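Local coordinates for protein aminotransferase (Paracoccus denitrificans, PDB 4GRX) that probably transfers amino groups from amines or omega-amino acids to keto acids or aldehydes, using pyridoxal phosphate, as a class III omega-aminotransferase, at residues L393-D398 with K459-V464; Q208-L213 with F251-P256. One frame throughout, in Å; residues are numbered along the deposited sequence.

Contact 1 of 2, residues L393-D398 with K459-V464; sequences LEAVKD and KVFAEV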
# COMPACT_ATOMS: atom_id res chain seq x y z
N LEU A 393 -6.38 -23.28 -18.17
CA LEU A 393 -6.28 -24.69 -18.46
C LEU A 393 -5.63 -25.41 -17.26
O LEU A 393 -4.63 -24.95 -16.72
CB LEU A 393 -5.43 -24.88 -19.71
CG LEU A 393 -6.00 -24.27 -20.98
CD1 LEU A 393 -4.90 -23.75 -21.90
CD2 LEU A 393 -6.91 -25.27 -21.70
N GLU A 394 -6.21 -26.53 -16.84
CA GLU A 394 -5.64 -27.29 -15.73
C GLU A 394 -4.80 -28.47 -16.21
O GLU A 394 -5.33 -29.37 -16.87
CB GLU A 394 -6.73 -27.79 -14.82
CG GLU A 394 -6.20 -28.53 -13.63
CD GLU A 394 -5.95 -27.64 -12.42
OE1 GLU A 394 -6.35 -26.45 -12.43
OE2 GLU A 394 -5.35 -28.15 -11.46
N ALA A 395 -3.51 -28.49 -15.90
CA ALA A 395 -2.65 -29.60 -16.32
C ALA A 395 -2.76 -30.78 -15.37
O ALA A 395 -2.72 -30.62 -14.14
CB ALA A 395 -1.20 -29.15 -16.43
N VAL A 396 -2.92 -31.97 -15.93
CA VAL A 396 -3.04 -33.17 -15.10
C VAL A 396 -2.09 -34.24 -15.62
O VAL A 396 -1.87 -34.32 -16.82
CB VAL A 396 -4.50 -33.69 -15.07
CG1 VAL A 396 -5.44 -32.63 -14.52
CG2 VAL A 396 -4.95 -34.13 -16.46
N LYS A 397 -1.52 -35.04 -14.72
CA LYS A 397 -0.80 -36.27 -15.11
C LYS A 397 -1.76 -37.31 -15.69
O LYS A 397 -1.54 -37.83 -16.76
CB LYS A 397 -0.04 -36.88 -13.93
CG LYS A 397 0.65 -38.20 -14.26
CD LYS A 397 1.94 -37.99 -15.05
CE LYS A 397 2.35 -39.22 -15.85
NZ LYS A 397 3.54 -38.95 -16.69
N ASP A 398 -2.83 -37.60 -14.95
CA ASP A 398 -3.87 -38.49 -15.42
C ASP A 398 -5.23 -37.80 -15.39
O ASP A 398 -5.66 -37.30 -14.35
CB ASP A 398 -3.91 -39.75 -14.56
CG ASP A 398 -4.94 -40.74 -15.05
OD1 ASP A 398 -4.66 -41.43 -16.04
OD2 ASP A 398 -6.04 -40.82 -14.44
N LYS A 459 5.67 -29.38 -26.32
CA LYS A 459 7.06 -29.53 -25.92
C LYS A 459 7.16 -30.05 -24.49
O LYS A 459 7.81 -31.07 -24.25
CB LYS A 459 7.79 -28.20 -26.08
CG LYS A 459 9.28 -28.30 -26.32
CD LYS A 459 9.80 -26.97 -26.84
CE LYS A 459 11.05 -27.14 -27.69
NZ LYS A 459 12.13 -27.82 -26.91
N VAL A 460 6.50 -29.37 -23.54
CA VAL A 460 6.58 -29.73 -22.13
C VAL A 460 5.97 -31.10 -21.80
O VAL A 460 6.61 -31.92 -21.14
CB VAL A 460 5.97 -28.63 -21.23
CG1 VAL A 460 6.03 -29.03 -19.76
CG2 VAL A 460 6.68 -27.30 -21.44
N PHE A 461 4.75 -31.36 -22.28
CA PHE A 461 4.12 -32.66 -22.01
C PHE A 461 4.89 -33.84 -22.59
O PHE A 461 4.78 -34.97 -22.09
CB PHE A 461 2.63 -32.69 -22.42
CG PHE A 461 1.75 -31.75 -21.62
CD1 PHE A 461 2.01 -31.50 -20.27
CD2 PHE A 461 0.66 -31.12 -22.22
CE1 PHE A 461 1.20 -30.62 -19.54
CE2 PHE A 461 -0.16 -30.25 -21.49
CZ PHE A 461 0.12 -30.00 -20.15
N ALA A 462 5.68 -33.60 -23.63
CA ALA A 462 6.48 -34.67 -24.21
C ALA A 462 7.78 -34.88 -23.44
O ALA A 462 8.30 -35.98 -23.39
CB ALA A 462 6.77 -34.40 -25.68
N GLU A 463 8.30 -33.81 -22.84
CA GLU A 463 9.47 -33.89 -21.95
C GLU A 463 9.13 -34.71 -20.70
O GLU A 463 9.99 -35.34 -20.10
CB GLU A 463 9.92 -32.49 -21.51
CG GLU A 463 10.68 -31.67 -22.55
CD GLU A 463 10.86 -30.19 -22.15
OE1 GLU A 463 11.48 -29.45 -22.95
OE2 GLU A 463 10.39 -29.75 -21.06
N VAL A 464 7.84 -34.71 -20.36
CA VAL A 464 7.37 -35.08 -19.04
C VAL A 464 6.35 -36.25 -19.05
O VAL A 464 5.62 -36.45 -18.08
CB VAL A 464 6.80 -33.80 -18.36
CG1 VAL A 464 5.79 -34.10 -17.28
CG2 VAL A 464 7.93 -32.94 -17.81
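Ala-395 and Phe-461 join strand 390-395 to the C-terminal helix 443-463, which lies against the three-stranded antiparallel sheet of the small C-terminal domain of this fold-type I aminotransferase. The apolar part of the contact is a methyl group at a ring rim: CB of Ala-395 sits near the plane of the Phe-461 ring, 4.0 Å from CZ and 4.2 Å from CE1, and not over a face. With chi1 at -65°, CG of Phe-461 is anti to its own carbonyl carbon, and the ring reaches from the helix to the strand. Asn-380 and Ile-381 also touch Phe-461, so the ring meets the neighbouring strand 381-387 as well.

No hydrogen bond links the two segments. A second, looser approach lies where the helix ends, Val-464 being the first residue to leave helical angles. Lys-397 and Asp-398 form a classic beta bulge, and although CB of Lys-397 points away from the helix, its chain bends at chi2 (77°) and brings the ammonium group back. Phe-405 touches both Lys-397 and Val-464. The terminal NZ of Lys-397 stops 3.5 Å from the backbone O of Val-464, which does not amount to a hydrogen bond.

Contact 2 of 2, residues Q208-L213 with F251-P256; sequences QFVARL and FQAILP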
# COMPACT_ATOMS: atom_id res chain seq x y z
N GLN A 208 -26.31 -29.84 -5.86
CA GLN A 208 -26.02 -30.48 -4.58
C GLN A 208 -24.73 -29.93 -3.97
O GLN A 208 -24.64 -29.72 -2.76
CB GLN A 208 -25.94 -32.00 -4.73
CG GLN A 208 -27.26 -32.70 -4.99
CD GLN A 208 -27.06 -34.11 -5.50
OE1 GLN A 208 -25.96 -34.49 -5.90
NE2 GLN A 208 -28.13 -34.89 -5.49
N PHE A 209 -23.74 -29.68 -4.82
CA PHE A 209 -22.52 -29.01 -4.42
C PHE A 209 -22.78 -27.61 -3.85
O PHE A 209 -22.22 -27.26 -2.81
CB PHE A 209 -21.55 -28.95 -5.60
CG PHE A 209 -20.26 -28.25 -5.29
CD1 PHE A 209 -19.33 -28.82 -4.43
CD2 PHE A 209 -19.96 -27.02 -5.88
CE1 PHE A 209 -18.12 -28.18 -4.15
CE2 PHE A 209 -18.75 -26.37 -5.60
CZ PHE A 209 -17.83 -26.96 -4.75
N VAL A 210 -23.60 -26.82 -4.54
CA VAL A 210 -23.91 -25.46 -4.09
C VAL A 210 -24.70 -25.49 -2.78
O VAL A 210 -24.46 -24.67 -1.88
CB VAL A 210 -24.65 -24.61 -5.15
CG1 VAL A 210 -25.26 -23.35 -4.52
CG2 VAL A 210 -23.70 -24.23 -6.28
N ALA A 211 -25.61 -26.45 -2.66
CA ALA A 211 -26.33 -26.62 -1.40
C ALA A 211 -25.41 -27.02 -0.23
O ALA A 211 -25.60 -26.55 0.89
CB ALA A 211 -27.48 -27.60 -1.56
N ARG A 212 -24.39 -27.85 -0.51
CA ARG A 212 -23.43 -28.24 0.53
C ARG A 212 -22.63 -27.05 1.01
O ARG A 212 -22.38 -26.93 2.21
CB ARG A 212 -22.49 -29.37 0.08
CG ARG A 212 -21.36 -29.66 1.06
CD ARG A 212 -20.75 -31.06 0.91
NE ARG A 212 -20.19 -31.33 -0.43
CZ ARG A 212 -18.98 -30.96 -0.85
NH1 ARG A 212 -18.18 -30.29 -0.03
NH2 ARG A 212 -18.57 -31.25 -2.09
N LEU A 213 -22.26 -26.14 0.11
CA LEU A 213 -21.52 -24.94 0.56
C LEU A 213 -22.41 -23.94 1.31
O LEU A 213 -21.94 -23.24 2.21
CB LEU A 213 -20.78 -24.26 -0.59
CG LEU A 213 -19.70 -25.04 -1.36
CD1 LEU A 213 -19.15 -24.20 -2.51
CD2 LEU A 213 -18.55 -25.52 -0.48
N PHE A 251 -23.72 -17.58 -5.32
CA PHE A 251 -23.96 -16.31 -4.65
C PHE A 251 -25.42 -16.13 -4.27
O PHE A 251 -25.73 -15.53 -3.24
CB PHE A 251 -23.45 -15.15 -5.47
CG PHE A 251 -21.96 -15.00 -5.42
CD1 PHE A 251 -21.18 -15.30 -6.53
CD2 PHE A 251 -21.33 -14.61 -4.25
CE1 PHE A 251 -19.80 -15.17 -6.49
CE2 PHE A 251 -19.95 -14.49 -4.19
CZ PHE A 251 -19.18 -14.77 -5.31
N GLN A 252 -26.30 -16.72 -5.08
CA GLN A 252 -27.72 -16.76 -4.80
C GLN A 252 -28.06 -17.55 -3.55
O GLN A 252 -28.95 -17.14 -2.81
CB GLN A 252 -28.50 -17.28 -6.01
CG GLN A 252 -28.60 -16.25 -7.13
CD GLN A 252 -27.26 -15.96 -7.81
OE1 GLN A 252 -26.37 -16.82 -7.87
NE2 GLN A 252 -27.11 -14.74 -8.33
N ALA A 253 -27.37 -18.66 -3.31
CA ALA A 253 -27.54 -19.41 -2.06
C ALA A 253 -26.79 -18.77 -0.88
O ALA A 253 -27.24 -18.84 0.26
CB ALA A 253 -27.10 -20.85 -2.23
N ILE A 254 -25.63 -18.16 -1.18
CA ILE A 254 -24.72 -17.60 -0.17
C ILE A 254 -25.22 -16.30 0.47
O ILE A 254 -25.17 -16.16 1.69
CB ILE A 254 -23.27 -17.44 -0.73
CG1 ILE A 254 -22.55 -18.79 -0.72
CG2 ILE A 254 -22.44 -16.42 0.05
CD1 ILE A 254 -22.14 -19.27 0.65
N LEU A 255 -25.70 -15.35 -0.34
CA LEU A 255 -26.06 -14.04 0.20
C LEU A 255 -27.18 -13.97 1.24
O LEU A 255 -27.01 -13.30 2.26
CB LEU A 255 -26.29 -13.01 -0.90
CG LEU A 255 -25.11 -12.06 -1.01
CD1 LEU A 255 -23.98 -12.74 -1.77
CD2 LEU A 255 -25.53 -10.79 -1.71
N PRO A 256 -28.31 -14.66 1.00
CA PRO A 256 -29.40 -14.63 1.99
C PRO A 256 -28.97 -15.08 3.39
O PRO A 256 -29.42 -14.49 4.38
CB PRO A 256 -30.43 -15.59 1.40
CG PRO A 256 -30.22 -15.45 -0.07
CD PRO A 256 -28.72 -15.43 -0.19
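Val-210 meets Ala-253 methyl to methyl, its CG1 lying 3.9 Å from CB of the alanine. The two residues are turned differently toward the gap: CB of Ala-253 points at the opposing helix, whereas the CB of Val-210 leaves its backbone to the side, and the branch beyond it makes the touch. That branch is CG1, set anti to the backbone N by a chi1 of 166°; CG2 takes the place beside the N and has no part in the meeting. At this pair CA of Val-210 and CA of Ala-253 are 7.3 Å apart, a close approach consistent with the small alanine.

The segments belong to helices 206-224 and 250-260, which precede and follow strand 229-234 in the sequence. That strand is one of the parallel members of the seven-stranded mixed sheet of the large domain, the hallmark of fold-type I pyridoxal phosphate enzymes, and Ile-254 rests on its Phe-232. No hydrogen bond crosses between the helices.

One turn on from Val-210, Leu-213 offers its backbone: CD1 of Ile-254 comes to 4.3 Å from the carbonyl O of Leu-213, a loose van der Waals approach. Here CB of Ile-254 again starts off to the side, and the end of the chain bends nearer, with chi2 at -73°. The leucine side chain itself packs on Thr-192 and Pro-194, while along helix 206-224 Ala-214 touches Ala-253 and Leu-217 touches Ile-254.

Overall arrangement
Contacts 1 and 2 follow one another along the chain, 2 closing before 1 opens, and they belong to different parts of the fold: contact 2 joins two helices beside the seven-stranded sheet, contact 1 a helix to the three-stranded sheet. Their centres are 34 Å apart and their nearest atoms about 14 Å, so they do not touch. Contact 1 is centred 26 Å from the centre of the chain and contact 2 lies 22 Å from it. None of the residues lining the delta-amino valeric acid pocket, among them Lys-297, modified by pyridoxal phosphate, belongs to either contact, and the second chain of the assembly touches neither.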